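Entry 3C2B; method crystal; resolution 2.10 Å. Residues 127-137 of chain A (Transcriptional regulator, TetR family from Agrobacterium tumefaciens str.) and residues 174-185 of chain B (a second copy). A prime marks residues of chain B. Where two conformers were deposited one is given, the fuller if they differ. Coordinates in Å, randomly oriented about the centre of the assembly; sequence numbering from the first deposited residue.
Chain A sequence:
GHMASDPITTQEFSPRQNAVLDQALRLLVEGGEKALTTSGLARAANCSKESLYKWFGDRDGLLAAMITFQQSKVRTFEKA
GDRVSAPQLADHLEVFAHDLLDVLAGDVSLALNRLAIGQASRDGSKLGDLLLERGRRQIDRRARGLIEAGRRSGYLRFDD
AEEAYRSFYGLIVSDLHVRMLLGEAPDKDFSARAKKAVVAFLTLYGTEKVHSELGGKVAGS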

ATOM      1  N   LEU A 127     -17.732   2.134   3.462  1.00 64.40           N
ATOM      2  CA  LEU A 127     -16.748   3.199   3.601  1.00 63.46           C
ATOM      3  C   LEU A 127     -15.537   3.053   2.637  1.00 62.96           C
ATOM      4  O   LEU A 127     -15.014   4.055   2.112  1.00 62.50           O
ATOM      5  CB  LEU A 127     -16.277   3.283   5.059  1.00 63.70           C
ATOM      6  CG  LEU A 127     -17.139   3.833   6.195  1.00 62.95           C
ATOM      7  CD1 LEU A 127     -18.338   2.945   6.548  1.00 63.45           C
ATOM      8  CD2 LEU A 127     -16.221   3.982   7.394  1.00 63.11           C
ATOM      9  N   GLY A 128     -15.104   1.811   2.413  1.00 62.14           N
ATOM     10  CA  GLY A 128     -13.988   1.518   1.509  1.00 61.30           C
ATOM     11  C   GLY A 128     -14.228   2.007   0.088  1.00 60.79           C
ATOM     12  O   GLY A 128     -13.314   2.539  -0.551  1.00 59.91           O
ATOM     13  N   ASP A 129     -15.472   1.853  -0.386  1.00 60.46           N
ATOM     14  CA  ASP A 129     -15.846   2.230  -1.764  1.00 60.20           C
ATOM     15  C   ASP A 129     -15.772   3.734  -1.963  1.00 59.18           C
ATOM     16  O   ASP A 129     -15.485   4.200  -3.064  1.00 58.61           O
ATOM     17  CB  ASP A 129     -17.251   1.727  -2.155  1.00 61.10           C
ATOM     18  CG  ASP A 129     -17.506   0.278  -1.744  1.00 63.00           C
ATOM     19  OD1 ASP A 129     -17.516  -0.000  -0.517  1.00 66.16           O
ATOM     20  OD2 ASP A 129     -17.724  -0.567  -2.640  1.00 63.01           O
ATOM     21  N   LEU A 130     -16.020   4.484  -0.890  1.00 57.94           N
ATOM     22  CA  LEU A 130     -15.971   5.935  -0.944  1.00 57.06           C
ATOM     23  C   LEU A 130     -14.548   6.436  -1.191  1.00 56.34           C
ATOM     24  O   LEU A 130     -14.335   7.370  -1.961  1.00 56.34           O
ATOM     25  CB  LEU A 130     -16.550   6.536   0.337  1.00 57.17           C
ATOM     26  CG  LEU A 130     -17.684   7.530   0.098  1.00 57.21           C
ATOM     27  CD1 LEU A 130     -18.389   7.882   1.418  1.00 56.72           C
ATOM     28  CD2 LEU A 130     -17.146   8.770  -0.601  1.00 56.58           C
ATOM     29  N   LEU A 131     -13.566   5.815  -0.550  1.00 55.77           N
ATOM     30  CA  LEU A 131     -12.168   6.175  -0.817  1.00 54.99           C
ATOM     31  C   LEU A 131     -11.740   5.582  -2.153  1.00 54.95           C
ATOM     32  O   LEU A 131     -11.034   6.227  -2.934  1.00 54.69           O
ATOM     33  CB  LEU A 131     -11.235   5.699   0.301  1.00 55.11           C
ATOM     34  CG  LEU A 131     -11.156   6.440   1.645  1.00 54.49           C
ATOM     35  CD1 LEU A 131     -11.078   7.952   1.489  1.00 54.65           C
ATOM     36  CD2 LEU A 131     -12.341   6.063   2.473  1.00 55.76           C
ATOM     37  N   LEU A 132     -12.197   4.357  -2.413  1.00 54.14           N
ATOM     38  CA  LEU A 132     -11.905   3.668  -3.658  1.00 54.25           C
ATOM     39  C   LEU A 132     -12.462   4.450  -4.884  1.00 54.36           C
ATOM     40  O   LEU A 132     -11.768   4.622  -5.900  1.00 53.88           O
ATOM     41  CB  LEU A 132     -12.508   2.248  -3.595  1.00 54.42           C
ATOM     42  CG  LEU A 132     -11.677   0.974  -3.798  1.00 53.66           C
ATOM     43  CD1 LEU A 132     -10.246   1.155  -3.332  1.00 49.62           C
ATOM     44  CD2 LEU A 132     -12.364  -0.212  -3.097  1.00 53.21           C
ATOM     45  N   GLU A 133     -13.705   4.925  -4.774  1.00 53.94           N
ATOM     46  CA  GLU A 133     -14.385   5.529  -5.912  1.00 53.55           C
ATOM     47  C   GLU A 133     -14.122   7.020  -6.041  1.00 52.67           C
ATOM     48  O   GLU A 133     -14.124   7.521  -7.158  1.00 53.19           O
ATOM     49  CB  GLU A 133     -15.906   5.291  -5.867  1.00 53.72           C
ATOM     50  CG  GLU A 133     -16.383   3.842  -6.011  1.00 53.99           C
ATOM     51  CD  GLU A 133     -17.815   3.646  -5.494  1.00 54.13           C
ATOM     52  OE1 GLU A 133     -18.625   2.998  -6.190  1.00 52.79           O
ATOM     53  OE2 GLU A 133     -18.134   4.146  -4.384  1.00 56.87           O
ATOM     54  N   ARG A 134     -13.908   7.728  -4.927  1.00 51.83           N
ATOM     55  CA  ARG A 134     -13.931   9.193  -4.925  0.50 50.98           C
ATOM     56  C   ARG A 134     -12.680   9.803  -4.320  1.00 51.10           C
ATOM     57  O   ARG A 134     -12.380  10.985  -4.553  1.00 50.95           O
ATOM     58  CB  ARG A 134     -15.174   9.696  -4.171  0.50 51.01           C
ATOM     59  CG  ARG A 134     -16.422   8.798  -4.315  0.50 49.50           C
ATOM     60  CD  ARG A 134     -17.710   9.548  -3.889  0.50 47.59           C
ATOM     61  NE  ARG A 134     -18.810   8.603  -3.683  0.50 43.73           N
ATOM     62  CZ  ARG A 134     -19.917   8.866  -2.983  0.50 42.78           C
ATOM     63  NH1 ARG A 134     -20.092  10.049  -2.402  0.50 41.93           N
ATOM     64  NH2 ARG A 134     -20.853   7.936  -2.862  0.50 41.09           N
ATOM     65  N   GLY A 135     -11.982   8.985  -3.527  1.00 51.45           N
ATOM     66  CA  GLY A 135     -10.821   9.381  -2.735  1.00 50.52           C
ATOM     67  C   GLY A 135      -9.612   9.888  -3.494  1.00 51.11           C
ATOM     68  O   GLY A 135      -8.836  10.678  -2.951  1.00 51.98           O
ATOM     69  N   ARG A 136      -9.428   9.468  -4.740  1.00 50.09           N
ATOM     70  CA  ARG A 136      -8.202   9.846  -5.425  1.00 49.93           C
ATOM     71  C   ARG A 136      -8.430  10.398  -6.824  1.00 49.35           C
ATOM     72  O   ARG A 136      -7.505  10.487  -7.614  1.00 48.55           O
ATOM     73  CB  ARG A 136      -7.256   8.649  -5.459  1.00 50.12           C
ATOM     74  CG  ARG A 136      -5.755   9.004  -5.357  1.00 49.89           C
ATOM     75  CD  ARG A 136      -4.951   7.718  -5.427  1.00 46.91           C
ATOM     76  NE  ARG A 136      -4.985   7.081  -6.748  1.00 43.96           N
ATOM     77  CZ  ARG A 136      -5.037   5.759  -6.935  1.00 43.64           C
ATOM     78  NH1 ARG A 136      -5.112   4.943  -5.877  1.00 42.43           N
ATOM     79  NH2 ARG A 136      -5.016   5.246  -8.165  1.00 37.73           N
ATOM     80  N   ARG A 137      -9.674  10.786  -7.093  1.00 48.94           N
ATOM     81  CA  ARG A 137     -10.151  11.160  -8.412  1.00 48.76           C
ATOM     82  C   ARG A 137      -9.408  12.345  -9.027  1.00 49.52           C
ATOM     83  O   ARG A 137      -9.160  12.369 -10.227  1.00 49.46           O
ATOM     84  CB  ARG A 137     -11.663  11.400  -8.323  1.00 48.68           C
ATOM     85  CG  ARG A 137     -12.260  12.539  -9.151  1.00 46.66           C
ATOM     86  CD  ARG A 137     -13.764  12.511  -8.983  1.00 43.90           C
ATOM     87  NE  ARG A 137     -14.212  11.136  -8.784  1.00 39.00           N
ATOM     88  CZ  ARG A 137     -15.388  10.788  -8.291  1.00 35.46           C
ATOM     89  NH1 ARG A 137     -16.266  11.719  -7.960  1.00 35.39           N
ATOM     90  NH2 ARG A 137     -15.683   9.509  -8.148  1.00 32.40           N
TER
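Chain B, residues 174-185: SDLHVRMLLGEA

Helices from two copies of a protein can meet in a contact that changes character along its length, close-packed where a glycine lets the backbones approach and ionic where the chains draw apart. The two stretches of this TetR-family regulator give a compact example. In chain A, residues from Leu127 onward form a helix, held by bonds such as Leu132 N to Gly128 O at 2.8 Å and Glu133 N to Asp129 O at 2.6 Å; Arg136 then occupies the N-cap position of a following helix. In chain B, Ser174′ leaves helical geometry with a positive phi of 46°, Asp175′ takes the N-cap position without a capping bond from its side chain, and a short helix begins at Leu176′. That helix closes in a Schellman motif at Gly183′, whose phi is 119°: Gly183′ N reaches Met180′ O at 3.0 Å, and Glu184′ N reaches Arg179′ O at 3.1 Å. A side chain at Gly183′ would be jammed against the preceding carbonyl oxygen, so the turn itself calls for glycine.

The register runs in opposite senses along the two chains. Gly128 lies nearest Leu182′, with 4.8 Å between their CA atoms, whereas further along chain A Leu132 lies nearest Arg179′, an earlier residue of chain B, with CA atoms 6.9 Å apart. Beyond them, Arg136 meets Asp175′ through its side chain. The close end depends on Gly128. Its CA makes a CA-H...O contact with Leu182′ O at 3.5 Å, with an angle of 153° at the hydrogen, and an ideal CB there would fall 2.2 Å from that same oxygen, a clash.

Next to this backbone contact, Leu182′ directs its CA-to-CB bond toward chain A and supplies the apolar packing. Its CD1 lies 3.8 Å from Leu132 CD1 and, more loosely, 4.5 Å from Leu131 CB. Leu132 starts sideways, but its end comes nearer to chain B and gives up 115 Å² of surface, the largest share of any residue in either stretch. Its CD1 also approaches Arg179′ NH2 at 3.6 Å, and its CG lies 3.7 Å from Glu184′ OE1, so one leucine spans both apolar and charged neighbours.

The charged end is organised around Asp175′. Arg136 NH1 donates to Asp175′ OD2 at 2.9 Å with an angle of 152°, forming a salt bridge in which the carboxylate oxygen sits at the edge of the guanidinium, near its plane. Within chain B, Arg179′ NE donates to the same OD2 of Asp175′ at 2.8 Å, while Arg179′ NH2 reaches Glu184′ OE1 at 3.2 Å; both are salt bridges. The shared carboxylate thus brings two like charges together, with Arg136 NH2 only 3.7 Å from Arg179′ NH1. The example shows a small interface, 405 Å² in all, joining a glycine-permitted backbone approach, a leucine cluster and an acid shared by two arginines.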

ATOM      1  N   SER B 174       1.721  -1.984  -7.524  1.00 36.62           N
ATOM      2  CA  SER B 174       1.131  -0.649  -7.625  1.00 37.02           C
ATOM      3  C   SER B 174       0.225  -0.387  -6.398  1.00 38.15           C
ATOM      4  O   SER B 174       0.655  -0.611  -5.261  1.00 38.28           O
ATOM      5  CB  SER B 174       0.414  -0.507  -8.996  1.00 36.75           C
ATOM      6  OG  SER B 174       0.176   0.842  -9.361  1.00 37.86           O
ATOM      7  N   ASP B 175      -1.024   0.046  -6.596  1.00 37.76           N
ATOM      8  CA  ASP B 175      -1.849   0.374  -5.466  1.00 38.80           C
ATOM      9  C   ASP B 175      -2.782  -0.752  -5.092  1.00 38.71           C
ATOM     10  O   ASP B 175      -3.695  -0.530  -4.342  1.00 38.98           O
ATOM     11  CB  ASP B 175      -2.634   1.655  -5.739  1.00 39.64           C
ATOM     12  CG  ASP B 175      -3.627   1.496  -6.890  1.00 40.33           C
ATOM     13  OD1 ASP B 175      -3.484   0.602  -7.741  1.00 43.36           O
ATOM     14  OD2 ASP B 175      -4.593   2.261  -6.924  1.00 46.66           O
ATOM     15  N   LEU B 176      -2.533  -1.958  -5.598  1.00 39.60           N
ATOM     16  CA  LEU B 176      -3.437  -3.092  -5.397  1.00 40.57           C
ATOM     17  C   LEU B 176      -3.565  -3.518  -3.944  1.00 41.74           C
ATOM     18  O   LEU B 176      -4.683  -3.879  -3.499  1.00 41.41           O
ATOM     19  CB  LEU B 176      -3.040  -4.299  -6.252  1.00 41.25           C
ATOM     20  CG  LEU B 176      -4.041  -5.488  -6.276  1.00 43.41           C
ATOM     21  CD1 LEU B 176      -5.457  -5.115  -6.765  1.00 41.72           C
ATOM     22  CD2 LEU B 176      -3.470  -6.661  -7.092  1.00 41.46           C
ATOM     23  N   HIS B 177      -2.448  -3.493  -3.204  1.00 40.63           N
ATOM     24  CA  HIS B 177      -2.511  -3.853  -1.778  1.00 41.16           C
ATOM     25  C   HIS B 177      -3.460  -2.950  -0.996  1.00 40.77           C
ATOM     26  O   HIS B 177      -4.372  -3.432  -0.365  1.00 40.53           O
ATOM     27  CB  HIS B 177      -1.118  -3.913  -1.105  1.00 39.88           C
ATOM     28  CG  HIS B 177      -1.120  -4.659   0.194  1.00 42.25           C
ATOM     29  ND1 HIS B 177      -0.101  -4.567   1.122  1.00 39.28           N
ATOM     30  CD2 HIS B 177      -2.029  -5.520   0.718  1.00 41.81           C
ATOM     31  CE1 HIS B 177      -0.381  -5.345   2.152  1.00 44.05           C
ATOM     32  NE2 HIS B 177      -1.558  -5.910   1.945  1.00 40.43           N
ATOM     33  N   VAL B 178      -3.300  -1.631  -1.114  1.00 41.25           N
ATOM     34  CA  VAL B 178      -4.220  -0.692  -0.473  1.00 41.32           C
ATOM     35  C   VAL B 178      -5.662  -0.899  -0.934  1.00 42.79           C
ATOM     36  O   VAL B 178      -6.598  -0.814  -0.123  1.00 42.80           O
ATOM     37  CB  VAL B 178      -3.820   0.810  -0.690  1.00 41.09           C
ATOM     38  CG1 VAL B 178      -4.889   1.751  -0.106  1.00 43.54           C
ATOM     39  CG2 VAL B 178      -2.459   1.124  -0.085  1.00 39.50           C
ATOM     40  N   ARG B 179      -5.850  -1.135  -2.217  1.00 42.76           N
ATOM     41  CA  ARG B 179      -7.193  -1.269  -2.779  1.00 44.82           C
ATOM     42  C   ARG B 179      -7.879  -2.503  -2.198  1.00 44.00           C
ATOM     43  O   ARG B 179      -9.023  -2.424  -1.801  1.00 44.95           O
ATOM     44  CB  ARG B 179      -7.131  -1.359  -4.316  1.00 44.30           C
ATOM     45  CG  ARG B 179      -7.034   0.014  -5.022  1.00 47.99           C
ATOM     46  CD  ARG B 179      -7.099  -0.145  -6.552  1.00 48.93           C
ATOM     47  NE  ARG B 179      -7.104   1.167  -7.222  1.00 59.67           N
ATOM     48  CZ  ARG B 179      -8.158   1.991  -7.324  1.00 62.29           C
ATOM     49  NH1 ARG B 179      -8.011   3.154  -7.953  1.00 65.39           N
ATOM     50  NH2 ARG B 179      -9.353   1.685  -6.802  1.00 61.33           N
HETATM   51  N   MSE B 180      -7.173  -3.634  -2.158  1.00 44.57           N
HETATM   52  CA  MSE B 180      -7.652  -4.854  -1.508  1.00 44.38           C
HETATM   53  C   MSE B 180      -7.870  -4.686  -0.002  1.00 45.91           C
HETATM   54  O   MSE B 180      -8.831  -5.224   0.566  1.00 46.49           O
HETATM   55  CB  MSE B 180      -6.682  -6.003  -1.746  1.00 44.35           C
HETATM   56  CG  MSE B 180      -6.562  -6.465  -3.229  1.00 41.66           C
HETATM   57 SE   MSE B 180      -5.699  -8.157  -3.508  0.60 44.22          SE
HETATM   58  CE  MSE B 180      -3.873  -7.762  -2.934  1.00 42.42           C
ATOM     59  N   LEU B 181      -6.965  -3.977   0.657  1.00 45.77           N
ATOM     60  CA  LEU B 181      -7.135  -3.639   2.088  1.00 47.18           C
ATOM     61  C   LEU B 181      -8.450  -2.904   2.292  1.00 47.49           C
ATOM     62  O   LEU B 181      -9.108  -3.067   3.306  1.00 48.64           O
ATOM     63  CB  LEU B 181      -5.967  -2.759   2.568  1.00 46.03           C
ATOM     64  CG  LEU B 181      -4.786  -3.374   3.343  1.00 48.03           C
ATOM     65  CD1 LEU B 181      -4.858  -4.887   3.617  1.00 44.46           C
ATOM     66  CD2 LEU B 181      -3.400  -2.882   2.905  1.00 45.52           C
ATOM     67  N   LEU B 182      -8.837  -2.103   1.313  1.00 48.99           N
ATOM     68  CA  LEU B 182     -10.069  -1.336   1.398  1.00 50.66           C
ATOM     69  C   LEU B 182     -11.294  -2.100   0.915  1.00 51.47           C
ATOM     70  O   LEU B 182     -12.375  -1.593   0.985  1.00 51.68           O
ATOM     71  CB  LEU B 182      -9.942  -0.033   0.607  1.00 51.05           C
ATOM     72  CG  LEU B 182      -9.077   1.114   1.145  1.00 49.76           C
ATOM     73  CD1 LEU B 182      -8.647   2.048   0.016  1.00 47.15           C
ATOM     74  CD2 LEU B 182      -9.854   1.882   2.240  1.00 48.87           C
ATOM     75  N   GLY B 183     -11.121  -3.294   0.374  1.00 53.66           N
ATOM     76  CA  GLY B 183     -12.254  -4.170   0.109  1.00 55.33           C
ATOM     77  C   GLY B 183     -12.457  -4.534  -1.328  1.00 57.03           C
ATOM     78  O   GLY B 183     -13.402  -5.260  -1.657  1.00 57.81           O
ATOM     79  N   GLU B 184     -11.578  -4.046  -2.189  1.00 58.00           N
ATOM     80  CA  GLU B 184     -11.637  -4.401  -3.584  1.00 59.38           C
ATOM     81  C   GLU B 184     -11.191  -5.861  -3.782  1.00 60.10           C
ATOM     82  O   GLU B 184     -10.210  -6.313  -3.187  1.00 59.31           O
ATOM     83  CB  GLU B 184     -10.781  -3.429  -4.390  1.00 59.63           C
ATOM     84  CG  GLU B 184     -10.874  -3.575  -5.925  1.00 61.14           C
ATOM     85  CD  GLU B 184     -10.142  -2.458  -6.659  1.00 60.56           C
ATOM     86  OE1 GLU B 184     -10.470  -1.266  -6.446  1.00 64.36           O
ATOM     87  OE2 GLU B 184      -9.233  -2.772  -7.438  1.00 62.41           O
ATOM     88  N   ALA B 185     -11.955  -6.591  -4.599  1.00 61.56           N
ATOM     89  CA  ALA B 185     -11.626  -7.961  -4.983  1.00 62.81           C
ATOM     90  C   ALA B 185     -10.463  -7.934  -5.969  1.00 63.89           C
ATOM     91  O   ALA B 185     -10.467  -7.127  -6.905  1.00 64.32           O
ATOM     92  CB  ALA B 185     -12.843  -8.645  -5.615  1.00 62.90           C
TER